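Serpin-12 (Manduca sexta, PDB 6CJ7) is a serpin-family serine protease inhibitor that probably restrains the prophenoloxidase cascade of larval hemolymph. Local coordinates at residues 14-26 against 366-378. Numbering follows the deposited sequence.
Sequences GPASTSFGVNVFK and NRSSIPLFMARIM
Helix 19-26 lies over strand 373-377 with Phe-25 reaching Met-374, the two axes 10.1 Å apart at closest and running the same way at 15° to each other. Phe-25 and Met-374 form the largest single pair. With CG anti to its backbone N (chi1 178°), Phe-25 sends its ring down from the helix to the strand, where Met-374 CB sits almost exactly over the centre of one face, 3.7 Å from the centroid. This is a CH-pi contact. Met-374 SD stands obliquely to the ring, a Met-aromatic contact, and a bend at chi3 (72°) turns Met-374 CE toward the CD2-CE2 side, 3.6 Å from Phe-25 CD2. Arg-376 N lies at the ring's edge, near its plane; the guanidinium of Arg-376 turns to Asp-246, its salt-bridge partner. An alanine in place of Phe-25 would probably leave Met-374 without its aromatic platform and open a gap between helix and strand.

One turn earlier, Val-22 divides its methyls: CG2 meets Pro-371 CG at 3.9 Å, while CG1 touches Met-374 SD at 4.1 Å. The chain turns a corner at Leu-372, between these two partners. Met-254 of helix 254-260 and Pro-40 of helix 40-51 border Val-22 and Met-374 as well. Nearer the amino end, the side chains of Thr-18 and Pro-371 pass in opposite directions, with Thr-18 OG1 3.3 Å from Pro-371 CD. Ile-370 CG2 fits beside Ser-17 OG and Gly-14 O; Ser-17 OG donates to Gly-14 O at 3.3 Å, nearly end-on to the carbonyl.

The contact thus joins the first helix of the serpin fold to its last strand without direct hydrogen bonds between the segments, resting on close apolar, sulfur and aromatic fit rather than polar pairing, while backbone bonds to Ala-38 and Ala-361 hold the strand among its neighbours.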
ATOM      1  N   GLY A  14      15.384   2.932  -4.894  1.00 65.37           N
ATOM      2  CA  GLY A  14      15.107   1.632  -5.449  1.00 56.89           C
ATOM      3  C   GLY A  14      13.987   1.033  -4.639  1.00 47.78           C
ATOM      4  O   GLY A  14      13.315   1.738  -3.877  1.00 56.55           O
ATOM      5  N   PRO A  15      13.760  -0.276  -4.751  1.00 34.69           N
ATOM      6  CA  PRO A  15      12.759  -0.896  -3.877  1.00 33.02           C
ATOM      7  C   PRO A  15      13.192  -1.003  -2.418  1.00 37.01           C
ATOM      8  O   PRO A  15      12.332  -1.273  -1.569  1.00 38.87           O
ATOM      9  CB  PRO A  15      12.546  -2.276  -4.511  1.00 33.67           C
ATOM     10  CG  PRO A  15      13.817  -2.571  -5.186  1.00 36.12           C
ATOM     11  CD  PRO A  15      14.361  -1.250  -5.677  1.00 39.17           C
ATOM     12  N   ALA A  16      14.472  -0.772  -2.089  1.00 33.20           N
ATOM     13  CA  ALA A  16      14.908  -0.884  -0.696  1.00 29.45           C
ATOM     14  C   ALA A  16      14.215   0.126   0.207  1.00 27.59           C
ATOM     15  O   ALA A  16      14.063  -0.121   1.412  1.00 26.61           O
ATOM     16  CB  ALA A  16      16.424  -0.701  -0.589  1.00 32.97           C
ATOM     17  N   SER A  17      13.791   1.269  -0.341  1.00 25.38           N
ATOM     18  CA  SER A  17      13.227   2.315   0.506  1.00 23.28           C
ATOM     19  C   SER A  17      11.946   1.865   1.198  1.00 21.76           C
ATOM     20  O   SER A  17      11.650   2.335   2.299  1.00 24.33           O
ATOM     21  CB  SER A  17      12.961   3.578  -0.308  1.00 34.74           C
ATOM     22  OG  SER A  17      12.024   3.331  -1.337  1.00 34.96           O
ATOM     23  N   THR A  18      11.161   0.987   0.567  1.00 20.99           N
ATOM     24  CA  THR A  18       9.921   0.518   1.173  1.00 20.89           C
ATOM     25  C   THR A  18      10.038  -0.898   1.732  1.00 22.29           C
ATOM     26  O   THR A  18       9.011  -1.553   1.963  1.00 21.12           O
ATOM     27  CB  THR A  18       8.760   0.603   0.172  1.00 24.88           C
ATOM     28  OG1 THR A  18       9.074  -0.132  -1.015  1.00 25.53           O
ATOM     29  CG2 THR A  18       8.466   2.057  -0.195  1.00 23.20           C
ATOM     30  N   SER A  19      11.264  -1.361   2.002  1.00 24.80           N
ATOM     31  CA  SER A  19      11.447  -2.720   2.507  1.00 25.88           C
ATOM     32  C   SER A  19      10.664  -2.968   3.797  1.00 25.16           C
ATOM     33  O   SER A  19      10.111  -4.059   3.983  1.00 25.64           O
ATOM     34  CB  SER A  19      12.929  -3.009   2.726  1.00 28.22           C
ATOM     35  OG  SER A  19      13.477  -2.079   3.644  1.00 29.40           O
ATOM     36  N   PHE A  20      10.606  -1.986   4.708  1.00 21.34           N
ATOM     37  CA  PHE A  20       9.833  -2.190   5.935  1.00 21.10           C
ATOM     38  C   PHE A  20       8.378  -2.521   5.611  1.00 23.44           C
ATOM     39  O   PHE A  20       7.806  -3.481   6.153  1.00 22.53           O
ATOM     40  CB  PHE A  20       9.901  -0.957   6.836  1.00 22.42           C
ATOM     41  CG  PHE A  20       9.045  -1.081   8.064  1.00 27.07           C
ATOM     42  CD1 PHE A  20       9.426  -1.918   9.083  1.00 26.06           C
ATOM     43  CD2 PHE A  20       7.856  -0.384   8.174  1.00 24.19           C
ATOM     44  CE1 PHE A  20       8.637  -2.064  10.216  1.00 25.08           C
ATOM     45  CE2 PHE A  20       7.057  -0.524   9.306  1.00 29.88           C
ATOM     46  CZ  PHE A  20       7.462  -1.361  10.324  1.00 25.62           C
ATOM     47  N   GLY A  21       7.760  -1.719   4.737  1.00 19.14           N
ATOM     48  CA  GLY A  21       6.368  -1.945   4.377  1.00 19.11           C
ATOM     49  C   GLY A  21       6.138  -3.282   3.693  1.00 21.01           C
ATOM     50  O   GLY A  21       5.109  -3.924   3.908  1.00 19.59           O
ATOM     51  N   VAL A  22       7.080  -3.714   2.842  1.00 19.56           N
ATOM     52  CA  VAL A  22       6.953  -5.045   2.239  1.00 19.22           C
ATOM     53  C   VAL A  22       7.024  -6.131   3.311  1.00 20.78           C
ATOM     54  O   VAL A  22       6.257  -7.105   3.274  1.00 20.35           O
ATOM     55  CB  VAL A  22       8.021  -5.254   1.151  1.00 21.35           C
ATOM     56  CG1 VAL A  22       7.938  -6.665   0.576  1.00 22.17           C
ATOM     57  CG2 VAL A  22       7.825  -4.255   0.039  1.00 21.17           C
ATOM     58  N   ASN A  23       7.953  -5.988   4.268  1.00 22.30           N
ATOM     59  CA  ASN A  23       8.059  -6.942   5.374  1.00 23.58           C
ATOM     60  C   ASN A  23       6.764  -6.998   6.180  1.00 23.75           C
ATOM     61  O   ASN A  23       6.321  -8.082   6.587  1.00 24.02           O
ATOM     62  CB  ASN A  23       9.230  -6.567   6.287  1.00 28.62           C
ATOM     63  CG  ASN A  23      10.581  -6.614   5.586  1.00 34.09           C
ATOM     64  OD1 ASN A  23      10.774  -7.346   4.625  1.00 35.22           O
ATOM     65  ND2 ASN A  23      11.537  -5.840   6.104  1.00 38.01           N
ATOM     66  N   VAL A  24       6.146  -5.838   6.427  1.00 22.59           N
ATOM     67  CA  VAL A  24       4.870  -5.808   7.139  1.00 20.41           C
ATOM     68  C   VAL A  24       3.810  -6.575   6.360  1.00 21.01           C
ATOM     69  O   VAL A  24       3.077  -7.403   6.919  1.00 22.58           O
ATOM     70  CB  VAL A  24       4.430  -4.359   7.406  1.00 19.32           C
ATOM     71  CG1 VAL A  24       2.973  -4.322   7.905  1.00 20.24           C
ATOM     72  CG2 VAL A  24       5.373  -3.703   8.451  1.00 18.77           C
ATOM     73  N   PHE A  25       3.714  -6.317   5.057  1.00 20.33           N
ATOM     74  CA  PHE A  25       2.722  -7.017   4.242  1.00 19.36           C
ATOM     75  C   PHE A  25       2.939  -8.521   4.291  1.00 22.46           C
ATOM     76  O   PHE A  25       1.988  -9.292   4.450  1.00 21.85           O
ATOM     77  CB  PHE A  25       2.781  -6.516   2.797  1.00 17.69           C
ATOM     78  CG  PHE A  25       1.824  -7.233   1.868  1.00 19.16           C
ATOM     79  CD1 PHE A  25       0.488  -6.849   1.790  1.00 23.90           C
ATOM     80  CD2 PHE A  25       2.262  -8.289   1.086  1.00 20.10           C
ATOM     81  CE1 PHE A  25      -0.400  -7.520   0.933  1.00 22.40           C
ATOM     82  CE2 PHE A  25       1.374  -8.975   0.232  1.00 22.83           C
ATOM     83  CZ  PHE A  25       0.051  -8.579   0.155  1.00 20.36           C
ATOM     84  N   LYS A  26       4.195  -8.962   4.157  1.00 21.30           N
ATOM     85  CA  LYS A  26       4.469 -10.394   4.177  1.00 22.45           C
ATOM     86  C   LYS A  26       4.143 -10.997   5.534  1.00 22.40           C
ATOM     87  O   LYS A  26       3.635 -12.123   5.609  1.00 26.05           O
ATOM     88  CB  LYS A  26       5.926 -10.662   3.799  1.00 22.05           C
ATOM     89  CG  LYS A  26       6.225 -10.389   2.318  1.00 23.29           C
ATOM     90  CD  LYS A  26       7.565 -10.971   1.915  1.00 27.09           C
ATOM     91  CE  LYS A  26       7.848 -10.736   0.435  1.00 26.30           C
ATOM     92  NZ  LYS A  26       9.026 -11.553   0.010  1.00 31.26           N
ATOM     93  N   ASN A 366       6.910   3.207 -11.744  1.00 18.90           N
ATOM     94  CA  ASN A 366       7.982   2.947 -12.701  1.00 20.65           C
ATOM     95  C   ASN A 366       9.098   3.977 -12.643  1.00 23.16           C
ATOM     96  O   ASN A 366      10.184   3.735 -13.193  1.00 28.53           O
ATOM     97  CB  ASN A 366       7.419   2.919 -14.118  1.00 19.95           C
ATOM     98  CG  ASN A 366       6.527   1.733 -14.356  1.00 23.09           C
ATOM     99  OD1 ASN A 366       6.681   0.704 -13.701  1.00 25.89           O
ATOM    100  ND2 ASN A 366       5.592   1.860 -15.290  1.00 23.05           N
ATOM    101  N   ARG A 367       8.840   5.142 -12.063  1.00 21.75           N
ATOM    102  CA  ARG A 367       9.877   6.162 -11.996  1.00 23.52           C
ATOM    103  C   ARG A 367      10.689   6.036 -10.713  1.00 25.66           C
ATOM    104  O   ARG A 367      11.909   6.227 -10.723  1.00 25.42           O
ATOM    105  CB  ARG A 367       9.264   7.565 -12.088  1.00 26.00           C
ATOM    106  CG  ARG A 367      10.306   8.706 -11.904  1.00 29.57           C
ATOM    107  CD  ARG A 367      10.820   9.161 -13.206  1.00 29.72           C
ATOM    108  NE  ARG A 367      11.865  10.206 -13.143  1.00 24.91           N
ATOM    109  CZ  ARG A 367      11.758  11.399 -13.714  1.00 35.75           C
ATOM    110  NH1 ARG A 367      10.647  11.727 -14.370  1.00 41.11           N
ATOM    111  NH2 ARG A 367      12.759  12.259 -13.628  1.00 32.72           N
ATOM    112  N   SER A 368      10.034   5.700  -9.607  1.00 18.91           N
ATOM    113  CA  SER A 368      10.718   5.589  -8.322  1.00 21.29           C
ATOM    114  C   SER A 368      11.093   4.156  -7.956  1.00 21.46           C
ATOM    115  O   SER A 368      11.819   3.957  -6.975  1.00 22.99           O
ATOM    116  CB  SER A 368       9.853   6.199  -7.213  1.00 21.99           C
ATOM    117  OG  SER A 368       9.830   7.615  -7.331  1.00 24.51           O
ATOM    118  N   SER A 369      10.617   3.166  -8.719  1.00 21.30           N
ATOM    119  CA  SER A 369      10.978   1.759  -8.535  1.00 22.04           C
ATOM    120  C   SER A 369      10.615   1.260  -7.142  1.00 19.38           C
ATOM    121  O   SER A 369      11.444   0.683  -6.434  1.00 22.95           O
ATOM    122  CB  SER A 369      12.463   1.525  -8.811  1.00 23.22           C
ATOM    123  OG  SER A 369      12.777   1.843 -10.156  1.00 26.84           O
ATOM    124  N   ILE A 370       9.355   1.469  -6.764  1.00 19.02           N
ATOM    125  CA  ILE A 370       8.845   1.001  -5.470  1.00 19.57           C
ATOM    126  C   ILE A 370       7.460   0.404  -5.657  1.00 20.91           C
ATOM    127  O   ILE A 370       6.710   0.768  -6.571  1.00 20.63           O
ATOM    128  CB  ILE A 370       8.778   2.136  -4.426  1.00 22.18           C
ATOM    129  CG1 ILE A 370       7.931   3.301  -4.929  1.00 23.34           C
ATOM    130  CG2 ILE A 370      10.167   2.611  -4.023  1.00 23.88           C
ATOM    131  CD1 ILE A 370       7.481   4.216  -3.800  1.00 24.94           C
ATOM    132  N   PRO A 371       7.101  -0.550  -4.793  1.00 20.13           N
ATOM    133  CA  PRO A 371       5.740  -1.109  -4.796  1.00 19.02           C
ATOM    134  C   PRO A 371       4.788  -0.224  -4.006  1.00 20.85           C
ATOM    135  O   PRO A 371       4.872  -0.126  -2.776  1.00 23.87           O
ATOM    136  CB  PRO A 371       5.931  -2.482  -4.136  1.00 17.88           C
ATOM    137  CG  PRO A 371       7.083  -2.255  -3.183  1.00 20.20           C
ATOM    138  CD  PRO A 371       8.007  -1.290  -3.896  1.00 21.27           C
ATOM    139  N   LEU A 372       3.873   0.423  -4.715  1.00 16.64           N
ATOM    140  CA  LEU A 372       2.867   1.272  -4.092  1.00 17.54           C
ATOM    141  C   LEU A 372       1.723   0.469  -3.501  1.00 20.35           C
ATOM    142  O   LEU A 372       1.060   0.956  -2.589  1.00 20.34           O
ATOM    143  CB  LEU A 372       2.285   2.256  -5.106  1.00 18.14           C
ATOM    144  CG  LEU A 372       3.289   3.261  -5.676  1.00 19.23           C
ATOM    145  CD1 LEU A 372       2.612   4.137  -6.724  1.00 22.65           C
ATOM    146  CD2 LEU A 372       3.844   4.117  -4.553  1.00 22.10           C
ATOM    147  N   PHE A 373       1.451  -0.718  -4.036  1.00 18.89           N
ATOM    148  CA  PHE A 373       0.346  -1.548  -3.577  1.00 19.19           C
ATOM    149  C   PHE A 373       0.768  -2.997  -3.752  1.00 16.58           C
ATOM    150  O   PHE A 373       1.388  -3.351  -4.766  1.00 19.07           O
ATOM    151  CB  PHE A 373      -0.919  -1.241  -4.410  1.00 18.72           C
ATOM    152  CG  PHE A 373      -2.213  -1.375  -3.693  1.00 29.70           C
ATOM    153  CD1 PHE A 373      -2.828  -2.612  -3.577  1.00 36.32           C
ATOM    154  CD2 PHE A 373      -2.885  -0.256  -3.238  1.00 22.91           C
ATOM    155  CE1 PHE A 373      -4.062  -2.735  -2.943  1.00 36.79           C
ATOM    156  CE2 PHE A 373      -4.099  -0.362  -2.617  1.00 35.37           C
ATOM    157  CZ  PHE A 373      -4.698  -1.608  -2.463  1.00 37.36           C
ATOM    158  N   MET A 374       0.447  -3.830  -2.762  1.00 19.17           N
ATOM    159  CA  MET A 374       0.600  -5.277  -2.881  1.00 19.61           C
ATOM    160  C   MET A 374      -0.739  -5.922  -2.568  1.00 19.51           C
ATOM    161  O   MET A 374      -1.408  -5.534  -1.606  1.00 19.45           O
ATOM    162  CB  MET A 374       1.690  -5.827  -1.952  1.00 19.16           C
ATOM    163  CG  MET A 374       3.078  -5.334  -2.304  1.00 22.65           C
ATOM    164  SD  MET A 374       4.330  -6.035  -1.227  1.00 26.53           S
ATOM    165  CE  MET A 374       4.378  -7.736  -1.805  1.00 32.94           C
ATOM    166  N   ALA A 375      -1.153  -6.875  -3.396  1.00 18.29           N
ATOM    167  CA  ALA A 375      -2.420  -7.542  -3.130  1.00 21.76           C
ATOM    168  C   ALA A 375      -2.259  -9.028  -3.365  1.00 21.96           C
ATOM    169  O   ALA A 375      -1.743  -9.451  -4.406  1.00 23.49           O
ATOM    170  CB  ALA A 375      -3.553  -6.996  -4.007  1.00 24.81           C
ATOM    171  N   ARG A 376      -2.736  -9.816  -2.412  1.00 20.06           N
ATOM    172  CA  ARG A 376      -2.913 -11.247  -2.596  1.00 19.60           C
ATOM    173  C   ARG A 376      -4.389 -11.462  -2.917  1.00 20.18           C
ATOM    174  O   ARG A 376      -5.259 -11.286  -2.056  1.00 23.34           O
ATOM    175  CB  ARG A 376      -2.469 -12.003  -1.340  1.00 21.78           C
ATOM    176  CG  ARG A 376      -2.778 -13.521  -1.337  1.00 24.75           C
ATOM    177  CD  ARG A 376      -2.264 -14.153  -0.083  1.00 25.59           C
ATOM    178  NE  ARG A 376      -3.201 -13.875   1.003  1.00 27.33           N
ATOM    179  CZ  ARG A 376      -2.976 -14.099   2.288  1.00 26.98           C
ATOM    180  NH1 ARG A 376      -1.838 -14.640   2.670  1.00 25.54           N
ATOM    181  NH2 ARG A 376      -3.903 -13.783   3.181  1.00 28.43           N
ATOM    182  N   ILE A 377      -4.676 -11.816  -4.161  1.00 20.33           N
ATOM    183  CA  ILE A 377      -6.049 -11.953  -4.632  1.00 22.29           C
ATOM    184  C   ILE A 377      -6.419 -13.427  -4.518  1.00 24.09           C
ATOM    185  O   ILE A 377      -6.055 -14.242  -5.374  1.00 21.29           O
ATOM    186  CB  ILE A 377      -6.220 -11.432  -6.062  1.00 20.62           C
ATOM    187  CG1 ILE A 377      -5.642 -10.015  -6.167  1.00 23.82           C
ATOM    188  CG2 ILE A 377      -7.678 -11.508  -6.476  1.00 26.01           C
ATOM    189  CD1 ILE A 377      -6.514  -8.952  -5.587  1.00 34.00           C
ATOM    190  N   MET A 378      -7.137 -13.770  -3.441  1.00 21.09           N
ATOM    191  CA  MET A 378      -7.711 -15.097  -3.248  1.00 22.34           C
ATOM    192  C   MET A 378      -9.080 -15.249  -3.884  1.00 24.91           C
ATOM    193  O   MET A 378      -9.488 -16.378  -4.179  1.00 26.73           O
ATOM    194  CB  MET A 378      -7.853 -15.442  -1.759  1.00 23.20           C
ATOM    195  CG  MET A 378      -6.578 -15.379  -0.949  1.00 29.30           C
ATOM    196  SD  MET A 378      -5.147 -16.267  -1.652  1.00 29.78           S
ATOM    197  CE  MET A 378      -5.467 -18.039  -1.241  1.00 50.09           C
TER